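Local coordinates for protein cell division GTPase FtsZ, diverged (Clostridium botulinum C, PDB 3V3T) that is a diverged relative of the cell-division protein FtsZ, a member of the tubulin/FtsZ GTPase family with a Rossmann-like sheet flanked by helices, at residues A[29-34]-A[84-89]; A[90-95]-A[119-124]. The protein carries 1 engineered substitution. All coordinates share one frame; numbering follows the deposited sequence.

Overall arrangement
Both contacts lie within the GTPase domain of this tubulin/FtsZ relative and reach the same large mixed sheet, their centres about 11 Å apart. They come in series along the chain: residues 84-89, which close contact 1, run straight into residues 90-95, which open contact 2. Contact 1 sets the turn after helix 75-85 against strand 31-36; contact 2 is the parallel pairing of strands 91-97 and 122-129. Strand 7-11 lies between strands 31-36 and 91-97 in the sheet. The two contacts also meet directly, because Lys121 NZ probably donates hydrogen bonds to Ser87 O and Cys89 O, tying the turn of contact 1 to the entry of strand 122-129.

Contact 1: residues A[29-34]-A[84-89]; sequences DYNALF and EKFSSC
Phe86 leans its ring against Asn31, and this pair is the tight part of the contact. Asn31 CB comes within 3.5 Å of Phe86 CE1. Asn31 CG, anti to its carbonyl carbon (chi1 -52°), follows at 3.8 Å from Phe86 CD1, with amide and ring planes 34° apart. The approach is oblique to the ring. Farther round, Phe86 CZ rests 3.8 Å from Ala32 O, while Leu33 CB reaches the ring edge near its plane, 4.3 Å from Phe86 CE2. Lys85 CB sits 3.7 Å above the ring plane, over its centre, so Lys85, just before Phe86, backs one face.

The amide end of Asn31 is polar but well held. ND2 ends 3.3 Å from Cys89 SG; it is hydrogen-bonded to Ile7 O, and weakly to Asn5 O. Cys89 is brought round by a type I turn from Phe86, closed by the bond from Cys89 N to Phe86 O at 3.1 Å. No hydrogen bond joins the two segments; the Phe86 ring against Asn31 makes most of the contact.

The looser side is at Lys85. Its extended, partly exposed chain passes Leu33 with NZ 4.4 Å from CD1, a marginal touch.

Within the fold, the contact packs the turn between helix 75-85 and strand 91-97 over strands 31-36 and 7-11: Phe86 and Cys89 both touch Val8, and His50 meets the Phe86 ring edge-to-face. Leu33 reaches Gln81 and Ile82 of the helix, while Ala32 points away from the turn and packs on Val20 of helix 14-26.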
ATOM      1  N   ASP A  29      -2.002  -5.167 -16.378  1.00 44.84           N
ATOM      2  CA  ASP A  29      -1.974  -6.592 -16.108  1.00 44.42           C
ATOM      3  C   ASP A  29      -2.625  -6.941 -14.765  1.00 41.74           C
ATOM      4  O   ASP A  29      -2.933  -8.106 -14.507  1.00 40.29           O
ATOM      5  CB  ASP A  29      -0.541  -7.106 -16.159  1.00 51.79           C
ATOM      6  CG  ASP A  29       0.095  -6.909 -17.516  1.00 57.74           C
ATOM      7  OD1 ASP A  29      -0.651  -6.698 -18.493  1.00 67.23           O
ATOM      8  OD2 ASP A  29       1.337  -6.975 -17.609  1.00 58.99           O
ATOM      9  N   TYR A  30      -2.845  -5.934 -13.921  1.00 36.04           N
ATOM     10  CA  TYR A  30      -3.515  -6.140 -12.635  1.00 32.54           C
ATOM     11  C   TYR A  30      -5.038  -6.196 -12.808  1.00 38.75           C
ATOM     12  O   TYR A  30      -5.586  -5.679 -13.785  1.00 45.73           O
ATOM     13  CB  TYR A  30      -3.157  -5.024 -11.644  1.00 28.22           C
ATOM     14  CG  TYR A  30      -1.677  -4.806 -11.499  1.00 43.40           C
ATOM     15  CD1 TYR A  30      -0.926  -5.574 -10.623  1.00 35.32           C
ATOM     16  CD2 TYR A  30      -1.024  -3.828 -12.247  1.00 40.58           C
ATOM     17  CE1 TYR A  30       0.433  -5.388 -10.508  1.00 35.42           C
ATOM     18  CE2 TYR A  30       0.332  -3.632 -12.131  1.00 29.35           C
ATOM     19  CZ  TYR A  30       1.051  -4.415 -11.270  1.00 32.68           C
ATOM     20  OH  TYR A  30       2.398  -4.216 -11.159  1.00 32.42           O
ATOM     21  N   ASN A  31      -5.711  -6.824 -11.851  1.00 38.22           N
ATOM     22  CA  ASN A  31      -7.168  -6.803 -11.777  1.00 35.53           C
ATOM     23  C   ASN A  31      -7.633  -5.803 -10.720  1.00 38.77           C
ATOM     24  O   ASN A  31      -6.916  -5.538  -9.751  1.00 37.04           O
ATOM     25  CB  ASN A  31      -7.696  -8.183 -11.411  1.00 34.76           C
ATOM     26  CG  ASN A  31      -7.163  -9.278 -12.313  1.00 40.04           C
ATOM     27  OD1 ASN A  31      -7.515  -9.360 -13.492  1.00 47.69           O
ATOM     28  ND2 ASN A  31      -6.325 -10.139 -11.755  1.00 45.92           N
ATOM     29  N   ALA A  32      -8.844  -5.276 -10.883  1.00 32.55           N
ATOM     30  CA  ALA A  32      -9.329  -4.222 -10.002  1.00 36.08           C
ATOM     31  C   ALA A  32     -10.844  -4.151 -10.024  1.00 33.77           C
ATOM     32  O   ALA A  32     -11.463  -4.275 -11.070  1.00 33.39           O
ATOM     33  CB  ALA A  32      -8.730  -2.848 -10.410  1.00 28.90           C
ATOM     34  N   LEU A  33     -11.427  -3.944  -8.850  1.00 35.91           N
ATOM     35  CA  LEU A  33     -12.842  -3.641  -8.715  1.00 37.23           C
ATOM     36  C   LEU A  33     -12.928  -2.328  -7.961  1.00 38.72           C
ATOM     37  O   LEU A  33     -12.650  -2.272  -6.759  1.00 38.21           O
ATOM     38  CB  LEU A  33     -13.553  -4.731  -7.916  1.00 35.92           C
ATOM     39  CG  LEU A  33     -15.039  -4.448  -7.665  1.00 46.02           C
ATOM     40  CD1 LEU A  33     -15.833  -4.517  -8.964  1.00 41.38           C
ATOM     41  CD2 LEU A  33     -15.623  -5.421  -6.654  1.00 50.59           C
ATOM     42  N   PHE A  34     -13.275  -1.254  -8.656  1.00 39.64           N
ATOM     43  CA  PHE A  34     -13.340   0.039  -7.983  1.00 35.70           C
ATOM     44  C   PHE A  34     -14.662   0.177  -7.248  1.00 40.09           C
ATOM     45  O   PHE A  34     -15.729   0.001  -7.830  1.00 45.67           O
ATOM     46  CB  PHE A  34     -13.171   1.173  -8.970  1.00 30.43           C
ATOM     47  CG  PHE A  34     -11.829   1.196  -9.654  1.00 36.71           C
ATOM     48  CD1 PHE A  34     -10.897   2.176  -9.347  1.00 33.72           C
ATOM     49  CD2 PHE A  34     -11.523   0.274 -10.633  1.00 31.05           C
ATOM     50  CE1 PHE A  34      -9.683   2.219  -9.998  1.00 33.20           C
ATOM     51  CE2 PHE A  34     -10.317   0.309 -11.287  1.00 36.18           C
ATOM     52  CZ  PHE A  34      -9.388   1.281 -10.966  1.00 31.61           C
ATOM     53  N   GLU A  84     -16.587 -13.111  -7.272  1.00 80.61           N
ATOM     54  CA  GLU A  84     -17.223 -13.632  -8.473  1.00 93.22           C
ATOM     55  C   GLU A  84     -16.246 -13.526  -9.629  1.00 87.71           C
ATOM     56  O   GLU A  84     -15.885 -14.527 -10.260  1.00 87.63           O
ATOM     57  CB  GLU A  84     -18.492 -12.847  -8.806  1.00101.05           C
ATOM     58  CG  GLU A  84     -19.080 -13.192 -10.165  1.00110.08           C
ATOM     59  CD  GLU A  84     -20.207 -12.263 -10.572  1.00116.62           C
ATOM     60  OE1 GLU A  84     -19.912 -11.164 -11.089  1.00115.65           O
ATOM     61  OE2 GLU A  84     -21.387 -12.634 -10.380  1.00121.40           O
ATOM     62  N   LYS A  85     -15.803 -12.298  -9.877  1.00 75.30           N
ATOM     63  CA  LYS A  85     -14.992 -11.983 -11.044  1.00 73.17           C
ATOM     64  C   LYS A  85     -13.542 -12.435 -10.897  1.00 62.73           C
ATOM     65  O   LYS A  85     -12.923 -12.882 -11.863  1.00 65.86           O
ATOM     66  CB  LYS A  85     -15.051 -10.478 -11.312  1.00 81.91           C
ATOM     67  CG  LYS A  85     -16.474  -9.932 -11.345  1.00 93.43           C
ATOM     68  CD  LYS A  85     -16.495  -8.432 -11.579  1.00 96.11           C
ATOM     69  CE  LYS A  85     -17.907  -7.945 -11.854  1.00100.15           C
ATOM     70  NZ  LYS A  85     -17.925  -6.502 -12.222  1.00100.66           N
ATOM     71  N   PHE A  86     -13.016 -12.334  -9.681  1.00 56.66           N
ATOM     72  CA  PHE A  86     -11.587 -12.525  -9.434  1.00 59.85           C
ATOM     73  C   PHE A  86     -11.318 -13.589  -8.380  1.00 61.53           C
ATOM     74  O   PHE A  86     -10.443 -13.414  -7.535  1.00 56.19           O
ATOM     75  CB  PHE A  86     -10.938 -11.197  -9.015  1.00 47.20           C
ATOM     76  CG  PHE A  86     -11.247 -10.060  -9.949  1.00 47.43           C
ATOM     77  CD1 PHE A  86     -10.763 -10.062 -11.247  1.00 55.71           C
ATOM     78  CD2 PHE A  86     -12.041  -9.007  -9.541  1.00 45.83           C
ATOM     79  CE1 PHE A  86     -11.054  -9.027 -12.117  1.00 56.23           C
ATOM     80  CE2 PHE A  86     -12.332  -7.960 -10.406  1.00 46.60           C
ATOM     81  CZ  PHE A  86     -11.840  -7.970 -11.692  1.00 52.78           C
ATOM     82  N   SER A  87     -12.078 -14.683  -8.434  1.00 61.86           N
ATOM     83  CA  SER A  87     -11.934 -15.771  -7.473  1.00 65.18           C
ATOM     84  C   SER A  87     -10.614 -16.513  -7.668  1.00 71.04           C
ATOM     85  O   SER A  87     -10.127 -17.188  -6.759  1.00 77.10           O
ATOM     86  CB  SER A  87     -13.103 -16.759  -7.594  1.00 68.73           C
ATOM     87  OG  SER A  87     -12.930 -17.630  -8.698  1.00 69.47           O
ATOM     88  N   SER A  88     -10.046 -16.400  -8.865  1.00 66.35           N
ATOM     89  CA  SER A  88      -8.744 -16.991  -9.155  1.00 68.42           C
ATOM     90  C   SER A  88      -7.567 -16.180  -8.565  1.00 66.13           C
ATOM     91  O   SER A  88      -6.412 -16.611  -8.634  1.00 62.93           O
ATOM     92  CB  SER A  88      -8.571 -17.155 -10.666  1.00 73.72           C
ATOM     93  OG  SER A  88      -8.829 -15.930 -11.336  1.00 82.29           O
ATOM     94  N   CYS A  89      -7.864 -15.016  -7.989  1.00 50.75           N
ATOM     95  CA  CYS A  89      -6.824 -14.159  -7.415  1.00 62.97           C
ATOM     96  C   CYS A  89      -6.542 -14.519  -5.959  1.00 61.42           C
ATOM     97  O   CYS A  89      -7.456 -14.560  -5.128  1.00 61.95           O
ATOM     98  CB  CYS A  89      -7.201 -12.672  -7.520  1.00 56.53           C
ATOM     99  SG  CYS A  89      -7.313 -12.026  -9.218  1.00 54.63           S
TER

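Contact 2: residues A[90-95]-A[119-124]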
ATOM      1  N   ASP A  90      -5.271 -14.772  -5.657  1.00 55.13           N
ATOM      2  CA  ASP A  90      -4.873 -15.210  -4.325  1.00 59.75           C
ATOM      3  C   ASP A  90      -4.512 -14.045  -3.411  1.00 50.79           C
ATOM      4  O   ASP A  90      -4.405 -14.214  -2.193  1.00 45.77           O
ATOM      5  CB  ASP A  90      -3.704 -16.193  -4.409  1.00 69.18           C
ATOM      6  CG  ASP A  90      -4.123 -17.544  -4.945  1.00 88.75           C
ATOM      7  OD1 ASP A  90      -4.965 -18.206  -4.296  1.00 94.60           O
ATOM      8  OD2 ASP A  90      -3.608 -17.946  -6.010  1.00 97.10           O
ATOM      9  N   ILE A  91      -4.330 -12.869  -4.006  1.00 39.40           N
ATOM     10  CA  ILE A  91      -3.966 -11.676  -3.267  1.00 31.82           C
ATOM     11  C   ILE A  91      -4.999 -10.589  -3.509  1.00 31.91           C
ATOM     12  O   ILE A  91      -5.284 -10.241  -4.658  1.00 37.32           O
ATOM     13  CB  ILE A  91      -2.578 -11.139  -3.695  1.00 41.09           C
ATOM     14  CG1 ILE A  91      -1.475 -12.157  -3.392  1.00 45.05           C
ATOM     15  CG2 ILE A  91      -2.269  -9.852  -2.975  1.00 37.40           C
ATOM     16  CD1 ILE A  91      -1.212 -13.132  -4.504  1.00 58.59           C
ATOM     17  N   VAL A  92      -5.558 -10.059  -2.425  1.00 27.04           N
ATOM     18  CA  VAL A  92      -6.562  -9.018  -2.496  1.00 26.20           C
ATOM     19  C   VAL A  92      -6.029  -7.798  -1.733  1.00 28.85           C
ATOM     20  O   VAL A  92      -5.678  -7.883  -0.551  1.00 28.34           O
ATOM     21  CB  VAL A  92      -7.902  -9.499  -1.883  1.00 27.93           C
ATOM     22  CG1 VAL A  92      -8.966  -8.452  -2.023  1.00 27.69           C
ATOM     23  CG2 VAL A  92      -8.365 -10.785  -2.547  1.00 31.78           C
ATOM     24  N   ILE A  93      -5.933  -6.667  -2.414  1.00 26.69           N
ATOM     25  CA  ILE A  93      -5.344  -5.495  -1.792  1.00 19.17           C
ATOM     26  C   ILE A  93      -6.316  -4.342  -1.813  1.00 23.53           C
ATOM     27  O   ILE A  93      -6.679  -3.835  -2.875  1.00 29.39           O
ATOM     28  CB  ILE A  93      -4.003  -5.106  -2.461  1.00 23.76           C
ATOM     29  CG1 ILE A  93      -3.044  -6.310  -2.471  1.00 25.20           C
ATOM     30  CG2 ILE A  93      -3.353  -3.906  -1.728  1.00 20.40           C
ATOM     31  CD1 ILE A  93      -1.726  -6.062  -3.294  1.00 26.19           C
ATOM     32  N   PHE A  94      -6.772  -3.956  -0.631  1.00 23.60           N
ATOM     33  CA  PHE A  94      -7.670  -2.827  -0.515  1.00 20.58           C
ATOM     34  C   PHE A  94      -6.805  -1.577  -0.495  1.00 25.37           C
ATOM     35  O   PHE A  94      -5.674  -1.586   0.001  1.00 23.22           O
ATOM     36  CB  PHE A  94      -8.487  -2.927   0.778  1.00 20.28           C
ATOM     37  CG  PHE A  94      -9.432  -4.078   0.798  1.00 23.68           C
ATOM     38  CD1 PHE A  94     -10.736  -3.922   0.353  1.00 28.37           C
ATOM     39  CD2 PHE A  94      -9.015  -5.329   1.236  1.00 28.70           C
ATOM     40  CE1 PHE A  94     -11.613  -4.998   0.348  1.00 34.82           C
ATOM     41  CE2 PHE A  94      -9.885  -6.398   1.250  1.00 28.69           C
ATOM     42  CZ  PHE A  94     -11.190  -6.232   0.794  1.00 29.94           C
ATOM     43  N   VAL A  95      -7.344  -0.498  -1.031  1.00 22.00           N
ATOM     44  CA  VAL A  95      -6.601   0.740  -1.149  1.00 23.74           C
ATOM     45  C   VAL A  95      -7.494   1.894  -0.747  1.00 23.71           C
ATOM     46  O   VAL A  95      -8.604   2.035  -1.265  1.00 28.80           O
ATOM     47  CB  VAL A  95      -6.153   0.946  -2.594  1.00 26.47           C
ATOM     48  CG1 VAL A  95      -5.238   2.138  -2.681  1.00 24.78           C
ATOM     49  CG2 VAL A  95      -5.444  -0.315  -3.119  1.00 23.29           C
ATOM     50  N   PRO A 119      -9.999 -17.278   4.491  1.00 52.37           N
ATOM     51  CA  PRO A 119      -8.803 -17.434   5.327  1.00 54.00           C
ATOM     52  C   PRO A 119      -7.582 -17.865   4.512  1.00 55.42           C
ATOM     53  O   PRO A 119      -6.450 -17.597   4.930  1.00 55.35           O
ATOM     54  CB  PRO A 119      -9.196 -18.550   6.313  1.00 61.79           C
ATOM     55  CG  PRO A 119     -10.671 -18.814   6.087  1.00 59.83           C
ATOM     56  CD  PRO A 119     -10.967 -18.368   4.699  1.00 59.60           C
ATOM     57  N   ASN A 120      -7.818 -18.513   3.371  1.00 55.08           N
ATOM     58  CA  ASN A 120      -6.739 -18.991   2.505  1.00 56.05           C
ATOM     59  C   ASN A 120      -6.194 -17.967   1.501  1.00 53.95           C
ATOM     60  O   ASN A 120      -5.132 -18.183   0.900  0.82 46.86           O
ATOM     61  CB  ASN A 120      -7.161 -20.272   1.784  1.00 70.27           C
ATOM     62  CG  ASN A 120      -7.196 -21.472   2.713  1.00 82.30           C
ATOM     63  OD1 ASN A 120      -6.318 -21.630   3.566  1.00 82.56           O
ATOM     64  ND2 ASN A 120      -8.216 -22.316   2.564  1.00 80.81           N
ATOM     65  N   LYS A 121      -6.908 -16.858   1.317  1.00 46.28           N
ATOM     66  CA  LYS A 121      -6.373 -15.770   0.503  1.00 44.83           C
ATOM     67  C   LYS A 121      -5.486 -14.852   1.337  1.00 36.61           C
ATOM     68  O   LYS A 121      -5.625 -14.784   2.560  1.00 38.78           O
ATOM     69  CB  LYS A 121      -7.498 -14.958  -0.161  1.00 47.78           C
ATOM     70  CG  LYS A 121      -8.349 -15.765  -1.139  1.00 60.74           C
ATOM     71  CD  LYS A 121      -9.305 -14.871  -1.924  1.00 64.11           C
ATOM     72  CE  LYS A 121     -10.295 -15.685  -2.763  1.00 58.06           C
ATOM     73  NZ  LYS A 121      -9.637 -16.517  -3.819  1.00 59.05           N
ATOM     74  N   HIS A 122      -4.564 -14.163   0.673  1.00 30.33           N
ATOM     75  CA  HIS A 122      -3.754 -13.153   1.336  0.51 29.49           C
ATOM     76  C   HIS A 122      -4.340 -11.767   1.122  1.00 28.49           C
ATOM     77  O   HIS A 122      -4.774 -11.427   0.020  0.76 30.44           O
ATOM     78  CB  HIS A 122      -2.301 -13.156   0.861  0.51 30.48           C
ATOM     79  CG  HIS A 122      -1.483 -12.083   1.505  0.51 34.16           C
ATOM     80  ND1 HIS A 122      -0.983 -12.201   2.783  0.51 35.81           N
ATOM     81  CD2 HIS A 122      -1.143 -10.843   1.080  0.51 27.66           C
ATOM     82  CE1 HIS A 122      -0.342 -11.091   3.105  0.51 26.24           C
ATOM     83  NE2 HIS A 122      -0.425 -10.252   2.090  0.51 20.55           N
ATOM     84  N   PHE A 123      -4.374 -10.977   2.193  1.00 26.87           N
ATOM     85  CA  PHE A 123      -4.936  -9.632   2.129  1.00 24.53           C
ATOM     86  C   PHE A 123      -3.918  -8.568   2.449  1.00 29.14           C
ATOM     87  O   PHE A 123      -3.074  -8.733   3.333  1.00 26.94           O
ATOM     88  CB  PHE A 123      -6.159  -9.481   3.037  1.00 30.88           C
ATOM     89  CG  PHE A 123      -7.331 -10.294   2.591  1.00 36.68           C
ATOM     90  CD1 PHE A 123      -8.229  -9.789   1.674  1.00 36.31           C
ATOM     91  CD2 PHE A 123      -7.513 -11.578   3.057  1.00 35.26           C
ATOM     92  CE1 PHE A 123      -9.297 -10.547   1.247  1.00 34.75           C
ATOM     93  CE2 PHE A 123      -8.579 -12.336   2.633  1.00 33.67           C
ATOM     94  CZ  PHE A 123      -9.473 -11.814   1.726  1.00 35.62           C
ATOM     95  N   GLY A 124      -4.010  -7.467   1.716  1.00 27.88           N
ATOM     96  CA  GLY A 124      -3.151  -6.334   1.959  1.00 20.73           C
ATOM     97  C   GLY A 124      -3.942  -5.044   1.953  1.00 23.19           C
ATOM     98  O   GLY A 124      -5.111  -4.993   1.561  1.00 24.23           O
TER
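Phe94 and Phe123 lie side by side and point the same way, joined where Phe123 CD1 comes to the edge of the Phe94 ring, near its plane, 3.8 Å from CE2. Gly124 O is also at the Phe94 edge. Seen from Phe123, both Phe94 CE2 and Val92 CB approach obliquely. The valine is the closer of the two, its CB 3.6 Å from Phe123 CE1, with both methyls near the same ring atom. Phe123 CG stands anti to its carbonyl carbon, beside the backbone N (chi1 -67°), and the ring lies next to Val92, pointing the same way. On the opposite face of the sheet, in the conformer modelled here, Ile91 CG2 reaches the edge of the His122 ring, 4.3 Å from CD2, and His122 NE2 is hydrogen-bonded to Ser160 OG.

Strand segments 91-95 and 122-124 run parallel, 18° apart. Asp90 O accepts from His122 N at 2.9 Å, and Val92 N donates to His122 O at 2.9 Å. The ladder goes on with Gly124 N to Val92 O at 2.8 Å and Phe94 N to Gly124 O at 2.9 Å. Gly124 O also has Ile93 CA close by, in a CA-H...O contact of 3.4 Å.

Lys121 CD touches Val92 CG2, and Lys121 NZ is hydrogen-bonded to Ser87 O and Cys89 O.

These strands bound a beta-alpha-beta unit whose helix 101-117 packs on Phe94 through Thr107 and Ile110 and on Phe123 through Leu111 and Ala114. On its other edge, strand 91-97 pairs with strand 7-11.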